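Side-chain contacts in periplasmic binding protein component of an ABC type zinc uptake transporter (Synechocystis sp., PDB 1PQ4), which probably captures zinc ions in the periplasm and delivers them to an ABC-type uptake transporter: residues Pro198-Phe203 / Lys278-Lys283; Gln179-Ile184 / Arg205-Val210; Glu175-Glu180 / Asp272-Leu277. One frame throughout, in Å; residues are numbered along the deposited sequence.

All three contacts are buried and largely apolar, and none has a hydrogen bond running between its own two segments. Helix 273-288 serves interactions 1 and 3, helix 201-206 interactions 1 and 2, and helix 160-185 interactions 2 and 3, so the three contacts close a triangle of helices. Interaction 1 lies nearest the zinc site and joins indole, phenyl and aliphatic groups. Interaction 2, remote from that site, sets a tyrosine ring and its hydroxyl against a leucine and a bare glycine backbone. Interaction 3 sets one forked leucine against an indole and a serine hydroxyl, with a lysine-glutamate salt bridge beside it.

Interaction 1: residues Pro198-Phe203 / Lys278-Lys283; sequences PSWAYF and KAVAQK
OE2 of Glu-244 accepts a hydrogen bond from NE1 of Trp-200, the indole that packs on Val-280, and shares a weaker one with OG of Ser-199. This grip sits in the C-terminal lobe of a two-lobed metal-binding protein, where the loop after the zinc ligand His-197 leads into helix 201-206 and leans on helix 273-288. Trp-200 occupies the N-cap position of the short helix. Its CG stands anti to the carbonyl carbon (chi1 -50°), which sends the indole toward the long helix, and the bond at NE1 limits its rotation. The benzo end of the indole makes the contact. CH2 lies 3.8 Å from CG2 of Val-280, while CG1 of the same valine rests 4.0 Å above the ring plane, displaced toward the rim. The opposite face receives OG of Ser-199, 3.2 Å above the plane and likewise near the rim, with the hydroxyl over the pyrrole part and the methyl over the benzo part. Val-280 and Trp-200 approach from opposite directions, and both valine branches are used: CG1 is anti to the backbone N (chi1 170°) and faces both aromatic residues. Leu-266 of strand 262-266 also touches Trp-200 and Val-280, tying the pair to the neighbouring sheet. One helical turn on, Phe-203 reaches the same helix with the far end of its ring. The indole side chain lies about 8 Å from the bound zinc, which places this packing close behind the metal site, although Trp-200 is not itself a ligand. CD2 of Leu-277 touches both aromatic groups, 4.0 Å from CZ3 of Trp-200 and also beside CE1 of Phe-203. CZ of Phe-203 stands 4.3 Å from CG1 of Val-280, and CB of Ala-281 lies at the phenyl edge, near the ring plane.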
loop_
_atom_site.group_PDB
_atom_site.type_symbol
_atom_site.label_atom_id
_atom_site.label_comp_id
_atom_site.label_asym_id
_atom_site.label_seq_id
_atom_site.Cartn_x
_atom_site.Cartn_y
_atom_site.Cartn_z
ATOM N N PRO A 198 0.796 7.905 -7.685
ATOM C CA PRO A 198 -0.407 7.090 -7.825
ATOM C C PRO A 198 -0.356 5.768 -7.111
ATOM O O PRO A 198 -0.153 4.720 -7.704
ATOM C CB PRO A 198 -0.562 6.958 -9.352
ATOM C CG PRO A 198 0.868 6.851 -9.814
ATOM C CD PRO A 198 1.626 7.851 -8.907
ATOM N N SER A 199 -0.516 5.789 -5.816
ATOM C CA SER A 199 -0.532 4.501 -5.158
ATOM C C SER A 199 -1.955 4.102 -4.806
ATOM O O SER A 199 -2.167 3.086 -4.135
ATOM C CB SER A 199 0.308 4.583 -3.893
ATOM O OG SER A 199 -0.014 5.736 -3.201
ATOM N N TRP A 200 -2.940 4.877 -5.257
ATOM C CA TRP A 200 -4.311 4.614 -4.812
ATOM C C TRP A 200 -5.281 4.081 -5.871
ATOM O O TRP A 200 -6.500 4.213 -5.700
ATOM C CB TRP A 200 -4.913 5.911 -4.189
ATOM C CG TRP A 200 -4.020 6.548 -3.146
ATOM C CD1 TRP A 200 -3.047 7.501 -3.349
ATOM C CD2 TRP A 200 -3.943 6.181 -1.771
ATOM N NE1 TRP A 200 -2.362 7.738 -2.173
ATOM C CE2 TRP A 200 -2.892 6.935 -1.189
ATOM C CE3 TRP A 200 -4.660 5.280 -0.967
ATOM C CZ2 TRP A 200 -2.540 6.809 0.153
ATOM C CZ3 TRP A 200 -4.312 5.158 0.376
ATOM C CH2 TRP A 200 -3.253 5.920 0.922
ATOM N N ALA A 201 -4.773 3.469 -6.947
ATOM C CA ALA A 201 -5.699 3.004 -7.997
ATOM C C ALA A 201 -6.674 1.911 -7.500
ATOM O O ALA A 201 -7.828 1.890 -7.874
ATOM C CB ALA A 201 -4.882 2.477 -9.215
ATOM N N TYR A 202 -6.212 0.983 -6.663
ATOM C CA TYR A 202 -7.120 -0.071 -6.205
ATOM C C TYR A 202 -8.134 0.495 -5.229
ATOM O O TYR A 202 -9.321 0.196 -5.275
ATOM C CB TYR A 202 -6.308 -1.198 -5.556
ATOM C CG TYR A 202 -5.470 -1.911 -6.619
ATOM C CD1 TYR A 202 -6.051 -2.933 -7.426
ATOM C CD2 TYR A 202 -4.135 -1.591 -6.807
ATOM C CE1 TYR A 202 -5.317 -3.608 -8.376
ATOM C CE2 TYR A 202 -3.347 -2.291 -7.769
ATOM C CZ TYR A 202 -3.962 -3.305 -8.546
ATOM O OH TYR A 202 -3.189 -4.067 -9.421
ATOM N N PHE A 203 -7.634 1.341 -4.335
ATOM C CA PHE A 203 -8.497 1.987 -3.334
ATOM C C PHE A 203 -9.547 2.765 -4.103
ATOM O O PHE A 203 -10.747 2.704 -3.823
ATOM C CB PHE A 203 -7.597 2.928 -2.462
ATOM C CG PHE A 203 -8.368 3.782 -1.506
ATOM C CD1 PHE A 203 -8.722 3.297 -0.263
ATOM C CD2 PHE A 203 -8.725 5.083 -1.858
ATOM C CE1 PHE A 203 -9.444 4.111 0.650
ATOM C CE2 PHE A 203 -9.433 5.896 -0.964
ATOM C CZ PHE A 203 -9.791 5.400 0.284
ATOM N N LYS A 278 -8.811 5.001 7.167
ATOM C CA LYS A 278 -9.985 5.799 7.512
ATOM C C LYS A 278 -9.620 7.280 7.463
ATOM O O LYS A 278 -10.405 8.093 6.992
ATOM C CB LYS A 278 -10.498 5.465 8.915
ATOM C CG LYS A 278 -11.011 4.067 9.028
ATOM C CD LYS A 278 -11.592 3.812 10.417
ATOM C CE LYS A 278 -11.235 2.418 10.917
ATOM N NZ LYS A 278 -12.160 2.075 12.024
ATOM N N ALA A 279 -8.425 7.633 7.924
ATOM C CA ALA A 279 -8.018 9.048 7.847
ATOM C C ALA A 279 -7.947 9.476 6.386
ATOM O O ALA A 279 -8.333 10.606 6.036
ATOM C CB ALA A 279 -6.651 9.261 8.539
ATOM N N VAL A 280 -7.442 8.584 5.514
ATOM C CA VAL A 280 -7.345 8.909 4.090
ATOM C C VAL A 280 -8.700 9.201 3.488
ATOM O O VAL A 280 -8.896 10.203 2.748
ATOM C CB VAL A 280 -6.644 7.760 3.256
ATOM C CG1 VAL A 280 -6.779 8.026 1.754
ATOM C CG2 VAL A 280 -5.141 7.735 3.622
ATOM N N ALA A 281 -9.652 8.346 3.817
ATOM C CA ALA A 281 -10.998 8.510 3.292
ATOM C C ALA A 281 -11.612 9.850 3.798
ATOM O O ALA A 281 -12.243 10.594 3.040
ATOM C CB ALA A 281 -11.878 7.306 3.746
ATOM N N GLN A 282 -11.432 10.128 5.082
ATOM C CA GLN A 282 -11.949 11.387 5.644
ATOM C C GLN A 282 -11.281 12.595 4.983
ATOM O O GLN A 282 -11.940 13.634 4.734
ATOM C CB GLN A 282 -11.708 11.411 7.149
ATOM C CG GLN A 282 -12.557 10.360 7.814
ATOM C CD GLN A 282 -12.222 10.192 9.275
ATOM O OE1 GLN A 282 -11.056 10.345 9.681
ATOM N NE2 GLN A 282 -13.233 9.847 10.076
ATOM N N LYS A 283 -9.971 12.483 4.718
ATOM C CA LYS A 283 -9.294 13.590 4.020
ATOM C C LYS A 283 -9.852 13.826 2.653
ATOM O O LYS A 283 -10.033 14.970 2.199
ATOM C CB LYS A 283 -7.792 13.328 3.894
ATOM C CG LYS A 283 -7.056 13.779 5.146
ATOM C CD LYS A 283 -5.580 13.479 5.135
ATOM C CE LYS A 283 -4.989 13.995 6.476
ATOM N NZ LYS A 283 -3.631 13.431 6.690
#

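Interaction 2: residues Gln179-Ile184 / Arg205-Val210; sequences QELGQI and RDYNLV
A Schellman motif ends helix 201-206, and Tyr-207, the first residue to leave helical geometry there, lays its ring against Leu-181 and Gly-182 of helix 160-185. Asn-208, with a positive phi of 54°, is the C-prime residue of the turn: N of Leu-209 reaches back to O of Ala-204, and N of Asn-208 makes a weak bond of 3.3 Å to O of Arg-205. CB of Leu-181 makes an off-centre CH-pi contact with Tyr-207, 4.2 Å from the ring centroid and 29° off the ring normal. The same CB lies 3.7 Å from CZ, so the methylene is displaced toward the phenol end. CD1 of the leucine continues in that direction and comes within 3.6 Å of the hydroxyl OH. On the other side of the ring plane CB of Asp-206 sits 3.7 Å above it, near the rim, which leaves the phenol between a leucine and its own chain neighbour. The turn is the return step of a beta-alpha-beta unit: strand 192-195 leads to helix 201-206, and Val-210 then opens strand 210-213, pairing through its backbone with Arg-191 and Phe-193. At Gly-182 it is the backbone that meets the ring, its N lying 3.8 Å from CE1 of Tyr-207. The alpha carbons of Gly-182 and Tyr-207 are the nearest pair between the segments. The buried hydroxyl of Tyr-207 hydrogen-bonds OD1 of Asn-178, one turn earlier on the same long helix, and this bond helps to fix the ring's position. The phenol also forms an edge-to-face pair with Phe-203. Leu-181 splits its fork between two neighbours: with CG beside the backbone N (chi1 -60°), CD1 takes the tyrosine, while CD2 turns to helix 273-288, 3.8 Å from CB of Ala-281.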
loop_
_atom_site.group_PDB
_atom_site.type_symbol
_atom_site.label_atom_id
_atom_site.label_comp_id
_atom_site.label_asym_id
_atom_site.label_seq_id
_atom_site.Cartn_x
_atom_site.Cartn_y
_atom_site.Cartn_z
ATOM N N GLN A 179 -17.107 -1.453 4.752
ATOM C CA GLN A 179 -18.419 -0.791 4.846
ATOM C C GLN A 179 -18.235 0.660 5.361
ATOM O O GLN A 179 -18.882 1.607 4.881
ATOM C CB GLN A 179 -19.335 -1.544 5.863
ATOM C CG GLN A 179 -20.623 -2.124 5.269
ATOM C CD GLN A 179 -21.845 -1.926 6.200
ATOM O OE1 GLN A 179 -21.744 -2.075 7.432
ATOM N NE2 GLN A 179 -23.004 -1.599 5.606
ATOM N N GLU A 180 -17.378 0.808 6.363
ATOM C CA GLU A 180 -17.131 2.114 6.966
ATOM C C GLU A 180 -16.545 3.078 5.927
ATOM O O GLU A 180 -16.992 4.217 5.809
ATOM C CB GLU A 180 -16.168 1.931 8.134
ATOM C CG GLU A 180 -16.152 3.026 9.146
ATOM C CD GLU A 180 -15.277 2.666 10.337
ATOM O OE1 GLU A 180 -15.251 1.468 10.705
ATOM O OE2 GLU A 180 -14.633 3.573 10.912
ATOM N N LEU A 181 -15.548 2.634 5.164
ATOM C CA LEU A 181 -14.954 3.516 4.141
ATOM C C LEU A 181 -15.973 3.855 3.065
ATOM O O LEU A 181 -16.034 4.992 2.591
ATOM C CB LEU A 181 -13.713 2.860 3.502
ATOM C CG LEU A 181 -12.584 2.547 4.491
ATOM C CD1 LEU A 181 -11.382 1.903 3.736
ATOM C CD2 LEU A 181 -12.133 3.819 5.187
ATOM N N GLY A 182 -16.795 2.877 2.689
ATOM C CA GLY A 182 -17.814 3.121 1.682
ATOM C C GLY A 182 -18.835 4.155 2.160
ATOM O O GLY A 182 -19.316 4.971 1.369
ATOM N N GLN A 183 -19.166 4.141 3.453
ATOM C CA GLN A 183 -20.130 5.101 3.990
ATOM C C GLN A 183 -19.542 6.532 3.931
ATOM O O GLN A 183 -20.220 7.495 3.590
ATOM C CB GLN A 183 -20.492 4.749 5.434
ATOM C CG GLN A 183 -21.340 3.487 5.525
ATOM C CD GLN A 183 -21.831 3.179 6.929
ATOM O OE1 GLN A 183 -21.042 3.083 7.878
ATOM N NE2 GLN A 183 -23.149 3.008 7.067
ATOM N N ILE A 184 -18.280 6.653 4.280
ATOM C CA ILE A 184 -17.591 7.940 4.214
ATOM C C ILE A 184 -17.535 8.471 2.782
ATOM O O ILE A 184 -17.798 9.644 2.551
ATOM C CB ILE A 184 -16.135 7.799 4.762
ATOM C CG1 ILE A 184 -16.204 7.460 6.247
ATOM C CG2 ILE A 184 -15.294 9.072 4.474
ATOM C CD1 ILE A 184 -14.907 6.915 6.833
ATOM N N ARG A 205 -10.666 2.285 -7.173
ATOM C CA ARG A 205 -11.613 1.418 -7.892
ATOM C C ARG A 205 -12.645 0.924 -6.886
ATOM O O ARG A 205 -13.833 0.937 -7.171
ATOM C CB ARG A 205 -10.905 0.210 -8.515
ATOM C CG ARG A 205 -11.621 -0.333 -9.719
ATOM C CD ARG A 205 -10.814 -1.442 -10.354
ATOM N NE ARG A 205 -11.266 -1.794 -11.702
ATOM C CZ ARG A 205 -12.343 -2.527 -11.971
ATOM N NH1 ARG A 205 -13.099 -2.989 -10.980
ATOM N NH2 ARG A 205 -12.649 -2.819 -13.232
ATOM N N ASP A 206 -12.190 0.534 -5.701
ATOM C CA ASP A 206 -13.096 0.020 -4.679
ATOM C C ASP A 206 -14.231 0.959 -4.312
ATOM O O ASP A 206 -15.371 0.518 -4.092
ATOM C CB ASP A 206 -12.352 -0.251 -3.383
ATOM C CG ASP A 206 -11.662 -1.566 -3.393
ATOM O OD1 ASP A 206 -11.766 -2.215 -4.451
ATOM O OD2 ASP A 206 -11.017 -1.930 -2.373
ATOM N N TYR A 207 -13.894 2.243 -4.210
ATOM C CA TYR A 207 -14.840 3.255 -3.792
ATOM C C TYR A 207 -15.265 4.221 -4.863
ATOM O O TYR A 207 -15.740 5.306 -4.561
ATOM C CB TYR A 207 -14.261 3.988 -2.573
ATOM C CG TYR A 207 -13.925 3.004 -1.485
ATOM C CD1 TYR A 207 -14.922 2.232 -0.918
ATOM C CD2 TYR A 207 -12.603 2.753 -1.097
ATOM C CE1 TYR A 207 -14.628 1.225 0.009
ATOM C CE2 TYR A 207 -12.301 1.744 -0.176
ATOM C CZ TYR A 207 -13.328 0.983 0.368
ATOM O OH TYR A 207 -13.053 -0.058 1.231
ATOM N N ASN A 208 -15.073 3.851 -6.115
ATOM C CA ASN A 208 -15.528 4.685 -7.219
ATOM C C ASN A 208 -15.029 6.126 -7.183
ATOM O O ASN A 208 -15.805 7.073 -7.284
ATOM C CB ASN A 208 -17.047 4.679 -7.259
ATOM C CG ASN A 208 -17.604 3.263 -7.380
ATOM O OD1 ASN A 208 -18.431 2.832 -6.565
ATOM N ND2 ASN A 208 -17.138 2.526 -8.394
ATOM N N LEU A 209 -13.723 6.270 -7.023
ATOM C CA LEU A 209 -13.077 7.575 -7.011
ATOM C C LEU A 209 -12.217 7.562 -8.250
ATOM O O LEU A 209 -11.999 6.504 -8.858
ATOM C CB LEU A 209 -12.186 7.723 -5.778
ATOM C CG LEU A 209 -12.921 7.605 -4.432
ATOM C CD1 LEU A 209 -11.932 7.753 -3.285
ATOM C CD2 LEU A 209 -13.989 8.683 -4.322
ATOM N N VAL A 210 -11.743 8.743 -8.632
ATOM C CA VAL A 210 -10.881 8.889 -9.785
ATOM C C VAL A 210 -9.610 9.515 -9.259
ATOM O O VAL A 210 -9.622 10.628 -8.757
ATOM C CB VAL A 210 -11.514 9.811 -10.847
ATOM C CG1 VAL A 210 -10.505 10.095 -11.940
ATOM C CG2 VAL A 210 -12.768 9.114 -11.468
#

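Interaction 3: residues Glu175-Glu180 / Asp272-Leu277; sequences ERLNQE and DWSSNL
Leu-177 directs its CB toward helix 273-288 and, with CG anti to the backbone N (chi1 177°), extends straight across before it forks. From CG the two methyl groups part to different neighbours. CD1 takes the outer side, 3.6 Å from OG of Ser-274, and is met there by CE of Lys-278, whose NZ forms a salt bridge with OE2 of Glu-180. CD2 turns inward to the indole of Trp-273, 3.6 Å from CZ3 and 3.8 Å from CH2, and at 3.7 Å it too touches OG of Ser-274. The serine hydroxyl is thus met by both tips of the fork. Beyond the indole contact CD2 approaches CD1 of Leu-277 at 4.3 Å. That leucine lies one turn after Trp-273, and its CD1 sits 3.4 Å above one face of the indole, offset to the rim; CD2 of Leu-177 comes obliquely to the benzo end from the same side of the plane. NE1 of Trp-273 points elsewhere, hydrogen-bonding O of Trp-135. With only an alanine here in place of Leu-177, a gap is likely to open beside the benzo end of Trp-273, and OG of Ser-274 would lose the two methyl groups that meet it. The segments of helices 160-185 and 273-288 run nearly parallel, 11° apart, with axes 11.2 Å from each other. Trp-273 continues the packing to Val-141 of helix 138-155 and stacks edge-to-face with Phe-15 of helix 10-20, so this contact joins helix 160-185 to the start of helix 273-288, with helices 138-155 and 10-20 packing on the tryptophan.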
loop_
_atom_site.group_PDB
_atom_site.type_symbol
_atom_site.label_atom_id
_atom_site.label_comp_id
_atom_site.label_asym_id
_atom_site.label_seq_id
_atom_site.Cartn_x
_atom_site.Cartn_y
_atom_site.Cartn_z
ATOM N N GLU A 175 -14.188 -6.503 6.442
ATOM C CA GLU A 175 -15.510 -6.214 5.871
ATOM C C GLU A 175 -16.105 -5.020 6.567
ATOM O O GLU A 175 -16.716 -4.163 5.946
ATOM C CB GLU A 175 -16.482 -7.399 6.030
ATOM C CG GLU A 175 -16.813 -8.018 4.708
ATOM C CD GLU A 175 -17.289 -6.985 3.704
ATOM O OE1 GLU A 175 -18.491 -6.649 3.705
ATOM O OE2 GLU A 175 -16.460 -6.483 2.923
ATOM N N ARG A 176 -15.922 -4.957 7.870
ATOM C CA ARG A 176 -16.450 -3.818 8.636
ATOM C C ARG A 176 -15.741 -2.513 8.180
ATOM O O ARG A 176 -16.384 -1.509 7.903
ATOM C CB ARG A 176 -16.256 -4.101 10.127
ATOM C CG ARG A 176 -16.623 -2.967 11.065
ATOM C CD ARG A 176 -15.666 -3.114 12.214
ATOM N NE ARG A 176 -15.754 -2.120 13.265
ATOM C CZ ARG A 176 -14.849 -2.033 14.233
ATOM N NH1 ARG A 176 -13.826 -2.885 14.238
ATOM N NH2 ARG A 176 -14.961 -1.109 15.186
ATOM N N LEU A 177 -14.420 -2.573 8.012
ATOM C CA LEU A 177 -13.666 -1.413 7.515
ATOM C C LEU A 177 -14.153 -1.019 6.135
ATOM O O LEU A 177 -14.355 0.164 5.827
ATOM C CB LEU A 177 -12.202 -1.768 7.459
ATOM C CG LEU A 177 -11.295 -0.676 6.887
ATOM C CD1 LEU A 177 -11.266 0.523 7.833
ATOM C CD2 LEU A 177 -9.882 -1.251 6.793
ATOM N N ASN A 178 -14.348 -2.020 5.272
ATOM C CA ASN A 178 -14.831 -1.749 3.931
ATOM C C ASN A 178 -16.174 -1.005 3.914
ATOM O O ASN A 178 -16.390 -0.073 3.108
ATOM C CB ASN A 178 -14.954 -3.080 3.154
ATOM C CG ASN A 178 -15.489 -2.890 1.744
ATOM O OD1 ASN A 178 -14.973 -2.086 0.969
ATOM N ND2 ASN A 178 -16.522 -3.649 1.402
ATOM N N GLN A 179 -17.107 -1.453 4.752
ATOM C CA GLN A 179 -18.419 -0.791 4.846
ATOM C C GLN A 179 -18.235 0.660 5.361
ATOM O O GLN A 179 -18.882 1.607 4.881
ATOM C CB GLN A 179 -19.335 -1.544 5.863
ATOM C CG GLN A 179 -20.623 -2.124 5.269
ATOM C CD GLN A 179 -21.845 -1.926 6.200
ATOM O OE1 GLN A 179 -21.744 -2.075 7.432
ATOM N NE2 GLN A 179 -23.004 -1.599 5.606
ATOM N N GLU A 180 -17.378 0.808 6.363
ATOM C CA GLU A 180 -17.131 2.114 6.966
ATOM C C GLU A 180 -16.545 3.078 5.927
ATOM O O GLU A 180 -16.992 4.217 5.809
ATOM C CB GLU A 180 -16.168 1.931 8.134
ATOM C CG GLU A 180 -16.152 3.026 9.146
ATOM C CD GLU A 180 -15.277 2.666 10.337
ATOM O OE1 GLU A 180 -15.251 1.468 10.705
ATOM O OE2 GLU A 180 -14.633 3.573 10.912
ATOM N N ASP A 272 0.009 1.727 10.750
ATOM C CA ASP A 272 -1.277 1.703 11.514
ATOM C C ASP A 272 -2.272 1.731 10.391
ATOM O O ASP A 272 -3.036 2.672 10.214
ATOM C CB ASP A 272 -1.312 2.984 12.394
ATOM C CG ASP A 272 -2.460 2.999 13.399
ATOM O OD1 ASP A 272 -2.896 1.929 13.860
ATOM O OD2 ASP A 272 -2.918 4.109 13.756
ATOM N N TRP A 273 -2.260 0.631 9.621
ATOM C CA TRP A 273 -3.010 0.523 8.369
ATOM C C TRP A 273 -4.483 0.828 8.359
ATOM O O TRP A 273 -4.956 1.525 7.476
ATOM C CB TRP A 273 -2.752 -0.892 7.730
ATOM C CG TRP A 273 -3.369 -1.118 6.412
ATOM C CD1 TRP A 273 -2.861 -0.798 5.174
ATOM C CD2 TRP A 273 -4.627 -1.758 6.185
ATOM N NE1 TRP A 273 -3.770 -1.219 4.170
ATOM C CE2 TRP A 273 -4.843 -1.810 4.785
ATOM C CE3 TRP A 273 -5.596 -2.306 7.040
ATOM C CZ2 TRP A 273 -5.977 -2.382 4.230
ATOM C CZ3 TRP A 273 -6.738 -2.886 6.464
ATOM C CH2 TRP A 273 -6.911 -2.913 5.084
ATOM N N SER A 274 -5.214 0.278 9.319
ATOM C CA SER A 274 -6.656 0.490 9.332
ATOM C C SER A 274 -7.038 1.942 9.667
ATOM O O SER A 274 -7.845 2.574 8.984
ATOM C CB SER A 274 -7.298 -0.503 10.326
ATOM O OG SER A 274 -8.697 -0.392 10.220
ATOM N N SER A 275 -6.465 2.477 10.731
ATOM C CA SER A 275 -6.792 3.863 11.071
ATOM C C SER A 275 -6.260 4.806 10.007
ATOM O O SER A 275 -6.881 5.815 9.724
ATOM C CB SER A 275 -6.272 4.213 12.477
ATOM O OG SER A 275 -4.871 4.293 12.484
ATOM N N ASN A 276 -5.125 4.485 9.373
ATOM C CA ASN A 276 -4.636 5.361 8.277
ATOM C C ASN A 276 -5.618 5.391 7.117
ATOM O O ASN A 276 -5.915 6.458 6.564
ATOM C CB ASN A 276 -3.286 4.845 7.756
ATOM C CG ASN A 276 -2.692 5.748 6.657
ATOM O OD1 ASN A 276 -2.485 5.329 5.508
ATOM N ND2 ASN A 276 -2.439 6.990 7.009
ATOM N N LEU A 277 -6.159 4.226 6.729
ATOM C CA LEU A 277 -7.095 4.212 5.608
ATOM C C LEU A 277 -8.352 5.041 5.922
ATOM O O LEU A 277 -8.906 5.670 5.037
ATOM C CB LEU A 277 -7.530 2.799 5.267
ATOM C CG LEU A 277 -6.653 2.106 4.247
ATOM C CD1 LEU A 277 -7.411 0.760 3.844
ATOM C CD2 LEU A 277 -6.448 3.026 3.036
#